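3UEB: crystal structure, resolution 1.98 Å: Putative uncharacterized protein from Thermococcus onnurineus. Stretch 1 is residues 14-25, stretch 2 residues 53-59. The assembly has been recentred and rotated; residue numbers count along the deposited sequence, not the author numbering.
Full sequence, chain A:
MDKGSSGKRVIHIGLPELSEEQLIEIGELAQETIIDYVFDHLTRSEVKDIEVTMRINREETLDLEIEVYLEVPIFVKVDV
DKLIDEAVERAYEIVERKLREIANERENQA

Stretch 1 14-25: GLPELSEEQLIE
Stretch 2 53-59: TMRINRE

Stretch 1 enters through a type I beta turn from Leu15 to Leu18, closed by Leu18 N to Leu15 O at 3.2 Å. A helix then runs from Glu20 to Glu25 and continues beyond. Stretch 2 carries the end of a strand that begins earlier, here Thr53 to Ile56, then a loop to Glu59. Helix and strand are nearly antiparallel, at 174°, and their axes approach to 9.4 Å. In register, Ile24 CA lies 7.0 Å from Ile56 CA, and Glu20 CA lies 7.5 Å from Arg58 CA.

The helix start is capped. Ser19, with chi1 p, accepts a weak bond from Gln22 N to Ser19 OG at 3.3 Å. Ser19 N returns a bond to Gln22 OE1 at 3.1 Å. Leu23 N bonds Ser19 O at 3.0 Å.

The polar contact centres on Arg58 (phi/psi -65/-30; chi t, t, m, then 173°). Its CA-to-CB bond points toward stretch 1. Arg58 NH1 donates to Leu18 O at 2.7 Å, and Arg58 NH2 donates to the same atom at 2.9 Å. This carbonyl meets the guanidinium edge near its plane, so both terminal nitrogens can reach it. Leu15 O is also at the edge, 2.8 Å from Arg58 NH2, but the angle is too poor for a hydrogen bond. Glu20 (m, t, -58°) merely packs here, OE2 lying 3.9 Å from Arg58 CB.

The apolar contact centres on Ile56 (m, p), whose CA-to-CB bond points toward stretch 1. Ile56 CG2 lies 4.0 Å from Leu23 CD2 and 4.0 Å from Ile24 CD1, so one methyl touches both helix residues. The Leu23 CA-to-CB bond points toward stretch 2, with chi1 -147° and chi2 p. Leu23 CD1 also lies 3.8 Å from Arg58 NH2. The Ile24 (m, p) CA-to-CB bond points sideways, but its side-chain end comes nearer. Met54 (p, t, p) is marginal: Met54 SD is 4.5 Å from Ile24 O.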

# COMPACT_ATOMS: atom_id res chain seq x y z
N GLY A 14 -11.88 -7.82 -9.69
CA GLY A 14 -11.42 -8.76 -10.69
C GLY A 14 -10.95 -7.99 -11.90
O GLY A 14 -11.65 -7.09 -12.36
N LEU A 15 -9.76 -8.31 -12.42
CA LEU A 15 -9.19 -7.62 -13.59
C LEU A 15 -8.61 -8.64 -14.58
O LEU A 15 -7.40 -8.65 -14.84
CB LEU A 15 -8.11 -6.64 -13.13
CG LEU A 15 -8.58 -5.56 -12.14
CD1 LEU A 15 -7.39 -4.95 -11.42
CD2 LEU A 15 -9.38 -4.50 -12.88
N PRO A 16 -9.47 -9.48 -15.17
CA PRO A 16 -9.12 -10.52 -16.14
C PRO A 16 -8.37 -10.14 -17.42
O PRO A 16 -7.66 -10.96 -17.99
CB PRO A 16 -10.47 -11.17 -16.44
CG PRO A 16 -11.42 -10.03 -16.33
CD PRO A 16 -10.93 -9.34 -15.07
N GLU A 17 -8.53 -8.90 -17.87
CA GLU A 17 -7.87 -8.48 -19.11
C GLU A 17 -6.47 -7.94 -18.86
O GLU A 17 -5.76 -7.60 -19.80
CB GLU A 17 -8.73 -7.43 -19.82
CG GLU A 17 -10.21 -7.77 -19.78
CD GLU A 17 -11.09 -6.74 -20.47
OE1 GLU A 17 -10.77 -5.53 -20.40
OE2 GLU A 17 -12.12 -7.15 -21.05
N LEU A 18 -6.07 -7.88 -17.59
CA LEU A 18 -4.75 -7.38 -17.24
C LEU A 18 -3.75 -8.48 -16.90
O LEU A 18 -4.11 -9.52 -16.36
CB LEU A 18 -4.84 -6.41 -16.05
CG LEU A 18 -5.73 -5.17 -16.17
CD1 LEU A 18 -5.47 -4.27 -14.97
CD2 LEU A 18 -5.41 -4.42 -17.46
N SER A 19 -2.48 -8.24 -17.23
CA SER A 19 -1.41 -9.18 -16.93
C SER A 19 -1.12 -8.98 -15.44
O SER A 19 -1.47 -7.94 -14.88
CB SER A 19 -0.15 -8.82 -17.73
OG SER A 19 0.31 -7.52 -17.37
N GLU A 20 -0.48 -9.95 -14.80
CA GLU A 20 -0.20 -9.82 -13.37
C GLU A 20 0.59 -8.55 -13.05
O GLU A 20 0.43 -7.96 -11.98
CB GLU A 20 0.51 -11.08 -12.85
CG GLU A 20 -0.45 -12.27 -12.72
CD GLU A 20 0.23 -13.57 -12.31
OE1 GLU A 20 1.15 -14.01 -13.03
OE2 GLU A 20 -0.17 -14.16 -11.28
N GLU A 21 1.42 -8.10 -13.99
CA GLU A 21 2.20 -6.88 -13.79
C GLU A 21 1.28 -5.65 -13.72
O GLU A 21 1.41 -4.82 -12.82
CB GLU A 21 3.21 -6.71 -14.92
CG GLU A 21 3.80 -5.31 -15.00
CD GLU A 21 4.90 -5.21 -16.04
OE1 GLU A 21 4.66 -5.59 -17.21
OE2 GLU A 21 6.00 -4.73 -15.69
N GLN A 22 0.36 -5.55 -14.68
CA GLN A 22 -0.57 -4.42 -14.70
C GLN A 22 -1.47 -4.47 -13.47
O GLN A 22 -2.04 -3.47 -13.06
CB GLN A 22 -1.41 -4.46 -15.98
CG GLN A 22 -0.58 -4.42 -17.25
CD GLN A 22 -1.42 -4.60 -18.50
OE1 GLN A 22 -2.32 -5.44 -18.53
NE2 GLN A 22 -1.12 -3.83 -19.53
N LEU A 23 -1.57 -5.66 -12.87
CA LEU A 23 -2.38 -5.84 -11.68
C LEU A 23 -1.72 -5.09 -10.52
O LEU A 23 -2.40 -4.45 -9.71
CB LEU A 23 -2.48 -7.33 -11.36
CG LEU A 23 -3.77 -7.86 -10.72
CD1 LEU A 23 -4.97 -7.47 -11.59
CD2 LEU A 23 -3.67 -9.37 -10.60
N ILE A 24 -0.39 -5.17 -10.44
CA ILE A 24 0.38 -4.49 -9.40
C ILE A 24 0.19 -2.98 -9.58
O ILE A 24 -0.08 -2.26 -8.62
CB ILE A 24 1.90 -4.84 -9.50
CG1 ILE A 24 2.19 -6.15 -8.78
CG2 ILE A 24 2.75 -3.71 -8.92
CD1 ILE A 24 1.56 -7.36 -9.41
N GLU A 25 0.34 -2.53 -10.82
CA GLU A 25 0.19 -1.11 -11.14
C GLU A 25 -1.19 -0.59 -10.71
O GLU A 25 -1.30 0.49 -10.13
CB GLU A 25 0.36 -0.92 -12.65
CG GLU A 25 0.44 0.52 -13.10
CD GLU A 25 0.26 0.66 -14.60
OE1 GLU A 25 0.81 -0.17 -15.35
OE2 GLU A 25 -0.44 1.61 -15.03
N THR A 53 -4.32 -1.45 2.58
CA THR A 53 -3.68 -2.67 2.13
C THR A 53 -4.05 -3.05 0.71
O THR A 53 -5.20 -2.90 0.31
CB THR A 53 -4.12 -3.85 3.03
OG1 THR A 53 -3.86 -3.53 4.40
CG2 THR A 53 -3.37 -5.12 2.64
N MET A 54 -3.07 -3.54 -0.05
CA MET A 54 -3.35 -4.03 -1.39
C MET A 54 -2.87 -5.48 -1.36
O MET A 54 -1.78 -5.78 -0.86
CB MET A 54 -2.61 -3.24 -2.48
CG MET A 54 -1.15 -3.62 -2.72
SD MET A 54 -0.49 -2.82 -4.19
CE MET A 54 -0.20 -1.22 -3.53
N ARG A 55 -3.71 -6.37 -1.87
CA ARG A 55 -3.38 -7.79 -1.91
C ARG A 55 -3.54 -8.29 -3.35
O ARG A 55 -4.62 -8.21 -3.92
CB ARG A 55 -4.32 -8.58 -0.99
CG ARG A 55 -4.11 -10.09 -1.06
CD ARG A 55 -5.20 -10.87 -0.33
NE ARG A 55 -4.98 -12.31 -0.39
CZ ARG A 55 -5.86 -13.23 0.01
NH1 ARG A 55 -5.57 -14.52 -0.08
NH2 ARG A 55 -7.05 -12.85 0.48
N ILE A 56 -2.45 -8.79 -3.93
CA ILE A 56 -2.51 -9.31 -5.29
C ILE A 56 -2.35 -10.82 -5.26
O ILE A 56 -1.35 -11.35 -4.77
CB ILE A 56 -1.40 -8.68 -6.19
CG1 ILE A 56 -1.77 -7.24 -6.58
CG2 ILE A 56 -1.24 -9.50 -7.47
CD1 ILE A 56 -1.68 -6.24 -5.45
N ASN A 57 -3.36 -11.52 -5.77
CA ASN A 57 -3.34 -12.98 -5.78
C ASN A 57 -4.33 -13.47 -6.83
O ASN A 57 -5.49 -13.75 -6.53
CB ASN A 57 -3.74 -13.51 -4.40
CG ASN A 57 -3.56 -15.01 -4.28
OD1 ASN A 57 -3.69 -15.74 -5.27
ND2 ASN A 57 -3.29 -15.48 -3.07
N ARG A 58 -3.87 -13.58 -8.07
CA ARG A 58 -4.71 -14.02 -9.17
C ARG A 58 -5.21 -15.46 -9.06
O ARG A 58 -6.30 -15.78 -9.54
CB ARG A 58 -3.97 -13.84 -10.50
CG ARG A 58 -4.68 -14.49 -11.68
CD ARG A 58 -4.38 -13.76 -12.99
NE ARG A 58 -5.00 -12.43 -13.02
CZ ARG A 58 -4.79 -11.54 -13.98
NH1 ARG A 58 -3.97 -11.82 -14.99
NH2 ARG A 58 -5.41 -10.36 -13.95
N GLU A 59 -4.45 -16.34 -8.42
CA GLU A 59 -4.86 -17.72 -8.32
C GLU A 59 -5.86 -18.10 -7.22
O GLU A 59 -6.52 -19.12 -7.33
CB GLU A 59 -3.64 -18.63 -8.23
CG GLU A 59 -2.94 -18.78 -9.58
CD GLU A 59 -2.56 -20.21 -9.88
OE1 GLU A 59 -1.64 -20.73 -9.21
OE2 GLU A 59 -3.19 -20.82 -10.77